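Local atomic coordinates of malonyl CoA-acyl carrier protein transacylase (Burkholderia pseudomallei 1710b, PDB entry 3EZO), a protein that probably transfers the malonyl group of malonyl-CoA to holo-acyl carrier protein, giving malonyl-ACP and free CoA. Residues A89-V94 with P230-V235; H277-G282 with V299-F304; T68-L73 with P118-R123. All coordinates share one frame; numbering follows the deposited sequence. Where two conformers were deposited one is given.

All three contacts belong to one acyltransferase chain, and two of them build the same parallel sheet, whose strand order is 233-234, 93-96, 11-15, 277-281, 299-303. Contact 1 pairs the first two of these strands and contact 2 the last two, with strand 11-15 between them; their centres lie about 14 Å apart. Contact 3, about 21 and 22 Å from the other centres, packs helix 65-85 against helix 113-128. Helix 65-85 is followed, after a short loop, by strand 93-96; the segments of contacts 1 and 3 alternate along the chain, whereas contact 2 follows both. Strand 93-96 leads to the predicted active-site Ser98, and contact 3 brings Arg123 up to it and near His207.

Contact 1: residues A89-V94 with P230-V235; sequences AQPSIV and PKISVV
An edge of the parallel sheet of the acyltransferase fold forms where 230-235 joins the entry to strand 93-96, the strand that leads into a likely nucleophile elbow. Lys231 starts the approach: its extended chain crosses Gln90 obliquely, and CE of Lys231 lies 3.4 Å from NE2 of Gln90. Ile232 then turns toward 89-94 and divides its branches. CD1, at the end of an extended chain, meets Gln90 tip to tip, 3.3 Å from Gln90 CG, and also reaches the Pro91 ring; CG2, anti to the backbone N, sits over the Pro91-Ser92 backbone. Tyr80 of helix 65-85 touches Gln90, Pro91 and Ile232 alike. At Ser233 a water accepts from the backbone N and donates to Ser92 O, bridging the two backbones just before they bond directly. Ser233 O then accepts a hydrogen bond from Val94 N at 2.9 Å, the donor nearly along the C=O axis. Val234 pairs with Val94 in parallel register, their CG2 methyls 3.7 Å apart. Val235 closes the ladder, and its side chain, like that of Ile93, packs on His269 and Ile270 of helix 263-272. Val235 N donates to Val94 O at 3.2 Å, with an angle of 162° at the hydrogen.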
ATOM      1  N   ALA A  89      -5.003  -2.789 -21.852  1.00 18.30           N
ATOM      2  CA  ALA A  89      -3.794  -1.999 -22.192  1.00 18.31           C
ATOM      3  C   ALA A  89      -2.946  -1.721 -20.950  1.00 17.61           C
ATOM      4  O   ALA A  89      -3.414  -1.812 -19.846  1.00 17.11           O
ATOM      5  CB  ALA A  89      -4.220  -0.669 -22.835  1.00 17.67           C
ATOM      6  N   GLN A  90      -1.692  -1.381 -21.165  1.00 18.26           N
ATOM      7  CA  GLN A  90      -0.811  -0.958 -20.101  1.00 18.25           C
ATOM      8  C   GLN A  90      -1.274   0.416 -19.618  1.00 17.18           C
ATOM      9  O   GLN A  90      -1.605   1.262 -20.429  1.00 17.07           O
ATOM     10  CB  GLN A  90       0.606  -0.915 -20.644  1.00 19.29           C
ATOM     11  CG  GLN A  90       1.699  -0.873 -19.597  1.00 20.42           C
ATOM     12  CD  GLN A  90       3.078  -0.901 -20.215  1.00 20.98           C
ATOM     13  OE1 GLN A  90       3.475   0.067 -20.876  1.00 22.46           O
ATOM     14  NE2 GLN A  90       3.838  -1.984 -19.973  1.00 19.55           N
ATOM     15  N   PRO A  91      -1.380   0.618 -18.293  1.00 15.82           N
ATOM     16  CA  PRO A  91      -1.645   1.964 -17.829  1.00 16.06           C
ATOM     17  C   PRO A  91      -0.493   2.904 -18.163  1.00 16.04           C
ATOM     18  O   PRO A  91       0.612   2.461 -18.469  1.00 15.34           O
ATOM     19  CB  PRO A  91      -1.801   1.796 -16.324  1.00 16.56           C
ATOM     20  CG  PRO A  91      -1.011   0.567 -16.020  1.00 15.33           C
ATOM     21  CD  PRO A  91      -1.203  -0.323 -17.186  1.00 15.42           C
ATOM     22  N   SER A  92      -0.759   4.200 -18.165  1.00 16.59           N
ATOM     23  CA  SER A  92       0.295   5.158 -18.490  1.00 17.41           C
ATOM     24  C   SER A  92       1.105   5.576 -17.254  1.00 16.99           C
ATOM     25  O   SER A  92       2.196   6.118 -17.380  1.00 16.68           O
ATOM     26  CB  SER A  92      -0.278   6.377 -19.194  1.00 18.16           C
ATOM     27  OG  SER A  92      -1.429   6.864 -18.535  1.00 24.73           O
ATOM     28  N   ILE A  93       0.543   5.340 -16.074  1.00 16.52           N
ATOM     29  CA  ILE A  93       1.180   5.680 -14.822  1.00 15.50           C
ATOM     30  C   ILE A  93       0.584   4.804 -13.726  1.00 14.17           C
ATOM     31  O   ILE A  93      -0.588   4.472 -13.765  1.00 13.73           O
ATOM     32  CB  ILE A  93       1.063   7.206 -14.504  1.00 15.71           C
ATOM     33  CG1 ILE A  93       1.943   7.586 -13.289  1.00 15.44           C
ATOM     34  CG2 ILE A  93      -0.366   7.616 -14.298  1.00 15.48           C
ATOM     35  CD1 ILE A  93       2.239   9.145 -13.194  1.00 13.59           C
ATOM     36  N   VAL A  94       1.426   4.393 -12.780  1.00 13.05           N
ATOM     37  CA  VAL A  94       0.992   3.583 -11.676  1.00 11.56           C
ATOM     38  C   VAL A  94       1.499   4.139 -10.347  1.00 11.04           C
ATOM     39  O   VAL A  94       2.410   4.959 -10.325  1.00 10.89           O
ATOM     40  CB  VAL A  94       1.475   2.149 -11.838  1.00 11.68           C
ATOM     41  CG1 VAL A  94       0.784   1.488 -13.090  1.00 10.83           C
ATOM     42  CG2 VAL A  94       3.012   2.111 -11.954  1.00 11.21           C
ATOM     43  N   PRO A 230      11.881   1.435 -14.838  1.00 14.98           N
ATOM     44  CA  PRO A 230      10.510   1.036 -15.154  1.00 14.97           C
ATOM     45  C   PRO A 230      10.091   1.357 -16.589  1.00 16.13           C
ATOM     46  O   PRO A 230      10.546   2.323 -17.172  1.00 16.71           O
ATOM     47  CB  PRO A 230       9.644   1.788 -14.127  1.00 15.09           C
ATOM     48  CG  PRO A 230      10.515   2.704 -13.411  1.00 15.22           C
ATOM     49  CD  PRO A 230      11.956   2.410 -13.730  1.00 14.09           C
ATOM     50  N   LYS A 231       9.217   0.531 -17.144  1.00 16.22           N
ATOM     51  CA  LYS A 231       8.646   0.774 -18.453  1.00 16.43           C
ATOM     52  C   LYS A 231       7.356   1.554 -18.335  1.00 16.33           C
ATOM     53  O   LYS A 231       6.754   1.915 -19.334  1.00 17.17           O
ATOM     54  CB  LYS A 231       8.395  -0.568 -19.157  1.00 16.84           C
ATOM     55  CG  LYS A 231       7.234  -1.360 -18.595  1.00 20.35           C
ATOM     56  CD  LYS A 231       7.304  -2.892 -18.976  1.00 23.58           C
ATOM     57  CE  LYS A 231       6.227  -3.747 -18.237  1.00 22.55           C
ATOM     58  NZ  LYS A 231       6.496  -5.215 -18.414  1.00 21.25           N
ATOM     59  N   ILE A 232       6.887   1.776 -17.109  1.00 15.59           N
ATOM     60  CA  ILE A 232       5.729   2.619 -16.859  1.00 14.09           C
ATOM     61  C   ILE A 232       6.131   3.584 -15.753  1.00 14.20           C
ATOM     62  O   ILE A 232       6.770   3.158 -14.781  1.00 11.94           O
ATOM     63  CB  ILE A 232       4.532   1.830 -16.299  1.00 14.35           C
ATOM     64  CG1 ILE A 232       4.123   0.676 -17.217  1.00 15.93           C
ATOM     65  CG2 ILE A 232       3.300   2.758 -16.107  1.00 13.87           C
ATOM     66  CD1 ILE A 232       2.930  -0.124 -16.643  1.00 13.36           C
ATOM     67  N   SER A 233       5.715   4.849 -15.854  1.00 13.20           N
ATOM     68  CA  SER A 233       6.014   5.813 -14.789  1.00 13.35           C
ATOM     69  C   SER A 233       5.403   5.346 -13.474  1.00 12.84           C
ATOM     70  O   SER A 233       4.221   5.009 -13.430  1.00 13.68           O
ATOM     71  CB  SER A 233       5.447   7.186 -15.164  1.00 13.75           C
ATOM     72  OG  SER A 233       6.115   7.658 -16.315  1.00 17.04           O
ATOM     73  N   VAL A 234       6.214   5.311 -12.417  1.00 12.09           N
ATOM     74  CA  VAL A 234       5.744   5.046 -11.064  1.00 10.97           C
ATOM     75  C   VAL A 234       5.934   6.323 -10.219  1.00 11.31           C
ATOM     76  O   VAL A 234       7.020   6.869 -10.137  1.00 11.44           O
ATOM     77  CB  VAL A 234       6.538   3.881 -10.428  1.00 10.32           C
ATOM     78  CG1 VAL A 234       6.042   3.549  -9.085  1.00  8.61           C
ATOM     79  CG2 VAL A 234       6.603   2.608 -11.392  1.00  8.58           C
ATOM     80  N   VAL A 235       4.878   6.791  -9.578  1.00 11.56           N
ATOM     81  CA  VAL A 235       4.989   7.889  -8.626  1.00 10.82           C
ATOM     82  C   VAL A 235       5.098   7.325  -7.194  1.00 10.49           C
ATOM     83  O   VAL A 235       4.285   6.511  -6.768  1.00 11.04           O
ATOM     84  CB  VAL A 235       3.864   8.964  -8.856  1.00 11.32           C
ATOM     85  CG1 VAL A 235       2.436   8.425  -8.764  1.00 13.34           C
ATOM     86  CG2 VAL A 235       4.086  10.154  -7.926  1.00 11.00           C
TER
HETATM   87  O   HOH W   1       4.442   5.603 -18.523  1.00 14.92           O

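Contact 2: residues H277-G282 with V299-F304; sequences HVIECG and VGASVF
Strands 277-281 and 299-303 form the two arms of a beta-alpha-beta unit, in register from His277 opposite Val299 to Cys281 opposite Val303, with a 24° angle between their directions. On the face carrying His277, Ile279 and Cys281, the torsions decide what meets. His277 has CG anti to its carbonyl carbon (chi1 -57°), which lays the imidazole beside the Val299 side chain, both pointing the same way; CD2 of His277 comes within 3.5 Å of Val299 CB. Ile279 has a similar first torsion, with CG1 anti to the carbonyl carbon, and splits its branches: CG1 rests on the small Ala301 CB at 4.0 Å, while CG2, anti to the backbone N, crosses obliquely to Val303 CG2 at 3.7 Å. On the other face Glu280 extends from a CG anti to its backbone N (chi1 170°). Its two carboxylate oxygens accept the backbone N-H groups of Leu287 and Ala288 at the start of helix 286-294, whose dipole would be expected to stabilise the negative charge. Backbone bonds join the strands, among them Val303 N to Glu280 O at 2.9 Å, nearly along the C=O axis, and Gly282 N to Val303 O at 2.8 Å. Strand 299-303 is one of the sheet's two outermost within the chain; strand 11-15 bonds to the far side of 277-281, while helix 306-314 touches Ala301 and Val303 and helix 65-85 touches Cys281 and Val303.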
ATOM      1  N   HIS A 277      -8.887   8.686 -15.739  1.00 22.93           N
ATOM      2  CA  HIS A 277      -9.335   7.360 -15.293  1.00 21.75           C
ATOM      3  C   HIS A 277      -8.331   6.663 -14.372  1.00 19.37           C
ATOM      4  O   HIS A 277      -7.199   6.358 -14.768  1.00 18.50           O
ATOM      5  CB  HIS A 277      -9.622   6.472 -16.511  1.00 22.33           C
ATOM      6  CG  HIS A 277     -10.645   7.055 -17.447  1.00 25.53           C
ATOM      7  ND1 HIS A 277     -10.647   6.818 -18.805  1.00 29.04           N
ATOM      8  CD2 HIS A 277     -11.660   7.913 -17.219  1.00 27.68           C
ATOM      9  CE1 HIS A 277     -11.652   7.463 -19.362  1.00 27.91           C
ATOM     10  NE2 HIS A 277     -12.281   8.135 -18.420  1.00 28.73           N
ATOM     11  N   VAL A 278      -8.779   6.370 -13.161  1.00 17.49           N
ATOM     12  CA  VAL A 278      -7.947   5.736 -12.161  1.00 16.78           C
ATOM     13  C   VAL A 278      -8.608   4.430 -11.690  1.00 16.71           C
ATOM     14  O   VAL A 278      -9.695   4.423 -11.074  1.00 16.38           O
ATOM     15  CB  VAL A 278      -7.657   6.700 -11.018  1.00 16.91           C
ATOM     16  CG1 VAL A 278      -6.820   6.036  -9.968  1.00 15.03           C
ATOM     17  CG2 VAL A 278      -6.990   8.040 -11.605  1.00 16.87           C
ATOM     18  N   ILE A 279      -7.944   3.328 -12.017  1.00 16.13           N
ATOM     19  CA  ILE A 279      -8.496   1.991 -11.787  1.00 15.59           C
ATOM     20  C   ILE A 279      -7.713   1.375 -10.653  1.00 14.82           C
ATOM     21  O   ILE A 279      -6.488   1.310 -10.692  1.00 12.76           O
ATOM     22  CB  ILE A 279      -8.394   1.147 -13.047  1.00 15.11           C
ATOM     23  CG1 ILE A 279      -9.290   1.747 -14.143  1.00 15.55           C
ATOM     24  CG2 ILE A 279      -8.769  -0.339 -12.779  1.00 14.93           C
ATOM     25  CD1 ILE A 279      -8.976   1.147 -15.482  1.00 17.68           C
ATOM     26  N   GLU A 280      -8.426   0.994  -9.600  1.00 15.35           N
ATOM     27  CA  GLU A 280      -7.815   0.250  -8.499  1.00 15.00           C
ATOM     28  C   GLU A 280      -7.666  -1.170  -8.955  1.00 15.15           C
ATOM     29  O   GLU A 280      -8.645  -1.810  -9.373  1.00 16.32           O
ATOM     30  CB  GLU A 280      -8.638   0.312  -7.216  1.00 15.05           C
ATOM     31  CG  GLU A 280      -8.088  -0.680  -6.155  1.00 14.55           C
ATOM     32  CD  GLU A 280      -8.623  -0.450  -4.768  1.00 15.41           C
ATOM     33  OE1 GLU A 280      -9.817  -0.088  -4.648  1.00 16.24           O
ATOM     34  OE2 GLU A 280      -7.850  -0.687  -3.786  1.00 16.29           O
ATOM     35  N   CYS A 281      -6.445  -1.676  -8.915  1.00 14.97           N
ATOM     36  CA  CYS A 281      -6.184  -3.044  -9.364  1.00 15.10           C
ATOM     37  C   CYS A 281      -5.915  -3.945  -8.171  1.00 15.07           C
ATOM     38  O   CYS A 281      -4.844  -3.908  -7.569  1.00 15.10           O
ATOM     39  CB  CYS A 281      -5.041  -3.099 -10.372  1.00 14.47           C
ATOM     40  SG  CYS A 281      -4.699  -4.758 -11.060  1.00 14.76           S
ATOM     41  N   GLY A 282      -6.915  -4.749  -7.832  1.00 15.23           N
ATOM     42  CA  GLY A 282      -6.803  -5.656  -6.707  1.00 15.76           C
ATOM     43  C   GLY A 282      -8.024  -5.636  -5.804  1.00 15.29           C
ATOM     44  O   GLY A 282      -8.958  -4.878  -6.010  1.00 14.74           O
ATOM     45  N   VAL A 299     -12.480   9.368 -12.810  1.00 23.89           N
ATOM     46  CA  VAL A 299     -13.440   8.309 -13.053  1.00 23.42           C
ATOM     47  C   VAL A 299     -12.838   6.993 -12.635  1.00 22.80           C
ATOM     48  O   VAL A 299     -11.837   6.543 -13.185  1.00 22.11           O
ATOM     49  CB  VAL A 299     -13.858   8.229 -14.533  1.00 23.71           C
ATOM     50  CG1 VAL A 299     -14.759   6.993 -14.764  1.00 22.70           C
ATOM     51  CG2 VAL A 299     -14.567   9.549 -14.973  1.00 23.40           C
ATOM     52  N   GLY A 300     -13.485   6.356 -11.674  1.00 23.75           N
ATOM     53  CA  GLY A 300     -12.923   5.153 -11.036  1.00 24.44           C
ATOM     54  C   GLY A 300     -13.448   3.860 -11.603  1.00 24.07           C
ATOM     55  O   GLY A 300     -14.549   3.813 -12.106  1.00 25.57           O
ATOM     56  N   ALA A 301     -12.635   2.821 -11.579  1.00 24.37           N
ATOM     57  CA  ALA A 301     -13.143   1.450 -11.727  1.00 24.31           C
ATOM     58  C   ALA A 301     -12.276   0.553 -10.856  1.00 24.54           C
ATOM     59  O   ALA A 301     -11.375   1.027 -10.131  1.00 23.62           O
ATOM     60  CB  ALA A 301     -13.124   0.992 -13.184  1.00 23.55           C
ATOM     61  N   SER A 302     -12.556  -0.741 -10.882  1.00 24.22           N
ATOM     62  CA  SER A 302     -11.719  -1.666 -10.121  1.00 23.80           C
ATOM     63  C   SER A 302     -11.650  -2.985 -10.795  1.00 22.76           C
ATOM     64  O   SER A 302     -12.592  -3.393 -11.493  1.00 22.74           O
ATOM     65  CB  SER A 302     -12.226  -1.822  -8.725  1.00 24.23           C
ATOM     66  OG  SER A 302     -12.511  -0.547  -8.182  1.00 27.10           O
ATOM     67  N   VAL A 303     -10.493  -3.615 -10.656  1.00 21.12           N
ATOM     68  CA  VAL A 303     -10.305  -4.965 -11.136  1.00 20.20           C
ATOM     69  C   VAL A 303     -10.047  -5.864  -9.937  1.00 19.59           C
ATOM     70  O   VAL A 303      -8.946  -5.837  -9.351  1.00 18.69           O
ATOM     71  CB  VAL A 303      -9.157  -5.031 -12.108  1.00 20.13           C
ATOM     72  CG1 VAL A 303      -8.990  -6.452 -12.626  1.00 19.57           C
ATOM     73  CG2 VAL A 303      -9.392  -3.981 -13.241  1.00 21.52           C
ATOM     74  N   PHE A 304     -11.070  -6.640  -9.567  1.00 18.33           N
ATOM     75  CA  PHE A 304     -10.958  -7.617  -8.466  1.00 18.13           C
ATOM     76  C   PHE A 304     -11.666  -8.969  -8.731  1.00 17.69           C
ATOM     77  O   PHE A 304     -11.590  -9.893  -7.924  1.00 16.56           O
ATOM     78  CB  PHE A 304     -11.490  -6.990  -7.167  1.00 17.72           C
ATOM     79  CG  PHE A 304     -12.897  -6.560  -7.254  1.00 17.33           C
ATOM     80  CD1 PHE A 304     -13.926  -7.472  -7.045  1.00 19.70           C
ATOM     81  CD2 PHE A 304     -13.217  -5.241  -7.525  1.00 19.69           C
ATOM     82  CE1 PHE A 304     -15.261  -7.092  -7.131  1.00 16.73           C
ATOM     83  CE2 PHE A 304     -14.553  -4.845  -7.608  1.00 18.84           C
ATOM     84  CZ  PHE A 304     -15.575  -5.795  -7.405  1.00 18.36           C
TER

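Contact 3: residues T68-L73 with P118-R123; sequences TQPVML and PLVRFR
Polar and apolar contacts divide the work where helices 65-85 and 113-128 pass each other, their local axes 8.2 Å apart at closest approach and 146° apart in direction. The polar part is one hydrogen bond between side chains, from Arg123 NH1 to Gln69 OE1 at 2.9 Å. Arg123 is extended from CG to NE, with CG anti to the backbone N (chi1 175°), and crosses Gln69 at about a right angle. OE1 lies at the edge of the guanidinium, in its plane, yet the donor stands above the plane of the amide carbonyl, and the two flat groups are turned 58° apart. Gln18 OE1 accepts from Gln69 NE2, so the amide is gripped at both ends and its rotation is fixed. Apolar packing centres on Val120, whose CG2 occupies the crowded position between backbone N and carbonyl carbon. Val120 CG2 lies against the Pro70 backbone, 3.5 Å from Pro70 CA, and meets the ring at Pro70 CB, 3.8 Å away; Leu73 CD2 comes obliquely to Val120 CG2 at 3.9 Å. Farther out, Pro70 CG lies over Arg121. The polar pair borders the predicted active site: Arg123 NH2 bonds to Gln256 OE1 and to the OG of Ser98, and Gln69 would thus act as a second-shell residue positioning an arginine beside the predicted nucleophile, a placement like that of the arginine thought to bind the malonyl carboxylate in related transferases.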
ATOM      1  N   THR A  68       0.310 -11.119   5.166  1.00 14.28           N
ATOM      2  CA  THR A  68      -0.515 -10.105   4.530  1.00 14.51           C
ATOM      3  C   THR A  68       0.265  -9.386   3.391  1.00 13.54           C
ATOM      4  O   THR A  68      -0.282  -9.191   2.317  1.00 12.43           O
ATOM      5  CB  THR A  68      -1.099  -9.091   5.542  1.00 15.34           C
ATOM      6  OG1 THR A  68      -1.685  -9.780   6.641  1.00 18.86           O
ATOM      7  CG2 THR A  68      -2.157  -8.236   4.893  1.00 15.59           C
ATOM      8  N   GLN A  69       1.536  -9.028   3.614  1.00 12.09           N
ATOM      9  CA  GLN A  69       2.266  -8.242   2.606  1.00 11.74           C
ATOM     10  C   GLN A  69       2.491  -9.049   1.292  1.00 11.18           C
ATOM     11  O   GLN A  69       2.076  -8.604   0.219  1.00 10.61           O
ATOM     12  CB  GLN A  69       3.558  -7.645   3.195  1.00 12.43           C
ATOM     13  CG  GLN A  69       3.252  -6.524   4.189  1.00 12.75           C
ATOM     14  CD  GLN A  69       4.417  -5.636   4.499  1.00 13.09           C
ATOM     15  OE1 GLN A  69       5.359  -5.517   3.716  1.00 10.57           O
ATOM     16  NE2 GLN A  69       4.360  -4.997   5.668  1.00  9.15           N
ATOM     17  N   PRO A  70       3.049 -10.264   1.388  1.00 11.64           N
ATOM     18  CA  PRO A  70       3.098 -11.083   0.158  1.00 11.31           C
ATOM     19  C   PRO A  70       1.720 -11.509  -0.399  1.00 10.96           C
ATOM     20  O   PRO A  70       1.570 -11.621  -1.603  1.00 11.24           O
ATOM     21  CB  PRO A  70       3.967 -12.276   0.537  1.00 11.72           C
ATOM     22  CG  PRO A  70       4.279 -12.152   2.067  1.00 12.85           C
ATOM     23  CD  PRO A  70       3.777 -10.859   2.546  1.00 11.65           C
ATOM     24  N   VAL A  71       0.729 -11.706   0.456  1.00 11.08           N
ATOM     25  CA  VAL A  71      -0.619 -11.976  -0.002  1.00 11.60           C
ATOM     26  C   VAL A  71      -1.195 -10.825  -0.838  1.00 11.77           C
ATOM     27  O   VAL A  71      -1.844 -11.059  -1.872  1.00 11.00           O
ATOM     28  CB  VAL A  71      -1.581 -12.343   1.167  1.00 11.91           C
ATOM     29  CG1 VAL A  71      -3.028 -12.174   0.726  1.00 11.63           C
ATOM     30  CG2 VAL A  71      -1.295 -13.786   1.685  1.00 10.88           C
ATOM     31  N   MET A  72      -0.974  -9.584  -0.392  1.00 10.54           N
ATOM     32  CA  MET A  72      -1.556  -8.450  -1.084  1.00  9.88           C
ATOM     33  C   MET A  72      -0.818  -8.108  -2.385  1.00  9.87           C
ATOM     34  O   MET A  72      -1.438  -7.608  -3.330  1.00  8.97           O
ATOM     35  CB  MET A  72      -1.681  -7.213  -0.196  1.00  9.90           C
ATOM     36  CG  MET A  72      -2.837  -7.213   0.748  1.00 11.53           C
ATOM     37  SD  MET A  72      -4.418  -7.524  -0.020  1.00 13.79           S
ATOM     38  CE  MET A  72      -4.597  -6.144  -1.201  1.00 12.64           C
ATOM     39  N   LEU A  73       0.485  -8.379  -2.414  1.00 10.30           N
ATOM     40  CA  LEU A  73       1.287  -8.273  -3.620  1.00 10.42           C
ATOM     41  C   LEU A  73       0.778  -9.304  -4.643  1.00  9.30           C
ATOM     42  O   LEU A  73       0.520  -8.975  -5.790  1.00  8.29           O
ATOM     43  CB  LEU A  73       2.755  -8.541  -3.284  1.00  9.76           C
ATOM     44  CG  LEU A  73       3.736  -8.603  -4.438  1.00 11.98           C
ATOM     45  CD1 LEU A  73       4.333  -7.233  -4.743  1.00 16.08           C
ATOM     46  CD2 LEU A  73       4.854  -9.579  -4.113  1.00 13.11           C
ATOM     47  N   PRO A 118       9.873 -12.676  -1.923  1.00  9.91           N
ATOM     48  CA  PRO A 118      10.653 -12.694  -0.678  1.00 10.34           C
ATOM     49  C   PRO A 118      11.034 -11.277  -0.193  1.00 10.91           C
ATOM     50  O   PRO A 118      11.272 -11.076   0.997  1.00 11.73           O
ATOM     51  CB  PRO A 118      11.872 -13.529  -1.033  1.00 10.66           C
ATOM     52  CG  PRO A 118      11.997 -13.393  -2.593  1.00 10.67           C
ATOM     53  CD  PRO A 118      10.588 -13.289  -3.058  1.00 10.21           C
ATOM     54  N   LEU A 119      11.006 -10.283  -1.084  1.00 11.36           N
ATOM     55  CA  LEU A 119      11.332  -8.915  -0.697  1.00 10.35           C
ATOM     56  C   LEU A 119      10.276  -8.387   0.254  1.00  9.72           C
ATOM     57  O   LEU A 119      10.620  -7.824   1.275  1.00  8.87           O
ATOM     58  CB  LEU A 119      11.478  -8.007  -1.933  1.00 10.61           C
ATOM     59  CG  LEU A 119      11.541  -6.459  -1.793  1.00  9.34           C
ATOM     60  CD1 LEU A 119      12.655  -5.929  -0.853  1.00  9.09           C
ATOM     61  CD2 LEU A 119      11.669  -5.795  -3.208  1.00  7.10           C
ATOM     62  N   VAL A 120       8.993  -8.570  -0.069  1.00  9.65           N
ATOM     63  CA  VAL A 120       7.936  -8.039   0.771  1.00  9.34           C
ATOM     64  C   VAL A 120       7.720  -8.878   2.018  1.00 10.09           C
ATOM     65  O   VAL A 120       7.328  -8.341   3.048  1.00  9.09           O
ATOM     66  CB  VAL A 120       6.622  -7.767   0.024  1.00  9.96           C
ATOM     67  CG1 VAL A 120       6.916  -6.916  -1.198  1.00  9.64           C
ATOM     68  CG2 VAL A 120       5.901  -9.096  -0.344  1.00  7.29           C
ATOM     69  N   ARG A 121       8.004 -10.177   1.948  0.50 10.37           N
ATOM     70  CA  ARG A 121       8.059 -11.000   3.177  0.50 10.76           C
ATOM     71  C   ARG A 121       9.104 -10.439   4.137  0.50 10.71           C
ATOM     72  O   ARG A 121       8.845 -10.215   5.333  0.50 10.60           O
ATOM     73  CB  ARG A 121       8.398 -12.444   2.850  0.50 10.23           C
ATOM     74  CG  ARG A 121       8.402 -13.360   4.046  0.50  9.76           C
ATOM     75  CD  ARG A 121       8.518 -14.823   3.601  0.50  8.68           C
ATOM     76  NE  ARG A 121       9.785 -15.053   2.888  0.50  9.35           N
ATOM     77  CZ  ARG A 121      10.217 -16.228   2.436  0.50  6.13           C
ATOM     78  NH1 ARG A 121       9.510 -17.333   2.598  0.50  3.14           N
ATOM     79  NH2 ARG A 121      11.372 -16.282   1.807  0.50  7.38           N
ATOM     80  N   PHE A 122      10.288 -10.192   3.601  1.00 11.24           N
ATOM     81  CA  PHE A 122      11.348  -9.586   4.396  1.00 11.34           C
ATOM     82  C   PHE A 122      10.942  -8.191   4.928  1.00 10.79           C
ATOM     83  O   PHE A 122      11.106  -7.898   6.110  1.00 10.16           O
ATOM     84  CB  PHE A 122      12.626  -9.480   3.599  1.00 11.38           C
ATOM     85  CG  PHE A 122      13.746  -8.874   4.392  1.00 14.50           C
ATOM     86  CD1 PHE A 122      14.533  -9.672   5.222  1.00 19.60           C
ATOM     87  CD2 PHE A 122      13.963  -7.482   4.386  1.00 16.23           C
ATOM     88  CE1 PHE A 122      15.575  -9.124   5.967  1.00 20.72           C
ATOM     89  CE2 PHE A 122      14.977  -6.930   5.155  1.00 17.01           C
ATOM     90  CZ  PHE A 122      15.773  -7.751   5.948  1.00 18.61           C
ATOM     91  N   ARG A 123      10.375  -7.351   4.055  1.00 10.88           N
ATOM     92  CA  ARG A 123       9.903  -6.040   4.471  1.00 10.58           C
ATOM     93  C   ARG A 123       8.956  -6.168   5.668  1.00 11.00           C
ATOM     94  O   ARG A 123       9.058  -5.417   6.645  1.00 10.55           O
ATOM     95  CB  ARG A 123       9.156  -5.362   3.331  1.00 10.61           C
ATOM     96  CG  ARG A 123       8.509  -4.028   3.709  1.00 10.55           C
ATOM     97  CD  ARG A 123       7.883  -3.396   2.441  1.00 12.93           C
ATOM     98  NE  ARG A 123       7.347  -2.020   2.615  1.00  9.97           N
ATOM     99  CZ  ARG A 123       6.107  -1.719   2.966  1.00 11.56           C
ATOM    100  NH1 ARG A 123       5.205  -2.671   3.290  1.00 11.65           N
ATOM    101  NH2 ARG A 123       5.750  -0.449   3.032  1.00 12.33           N
TER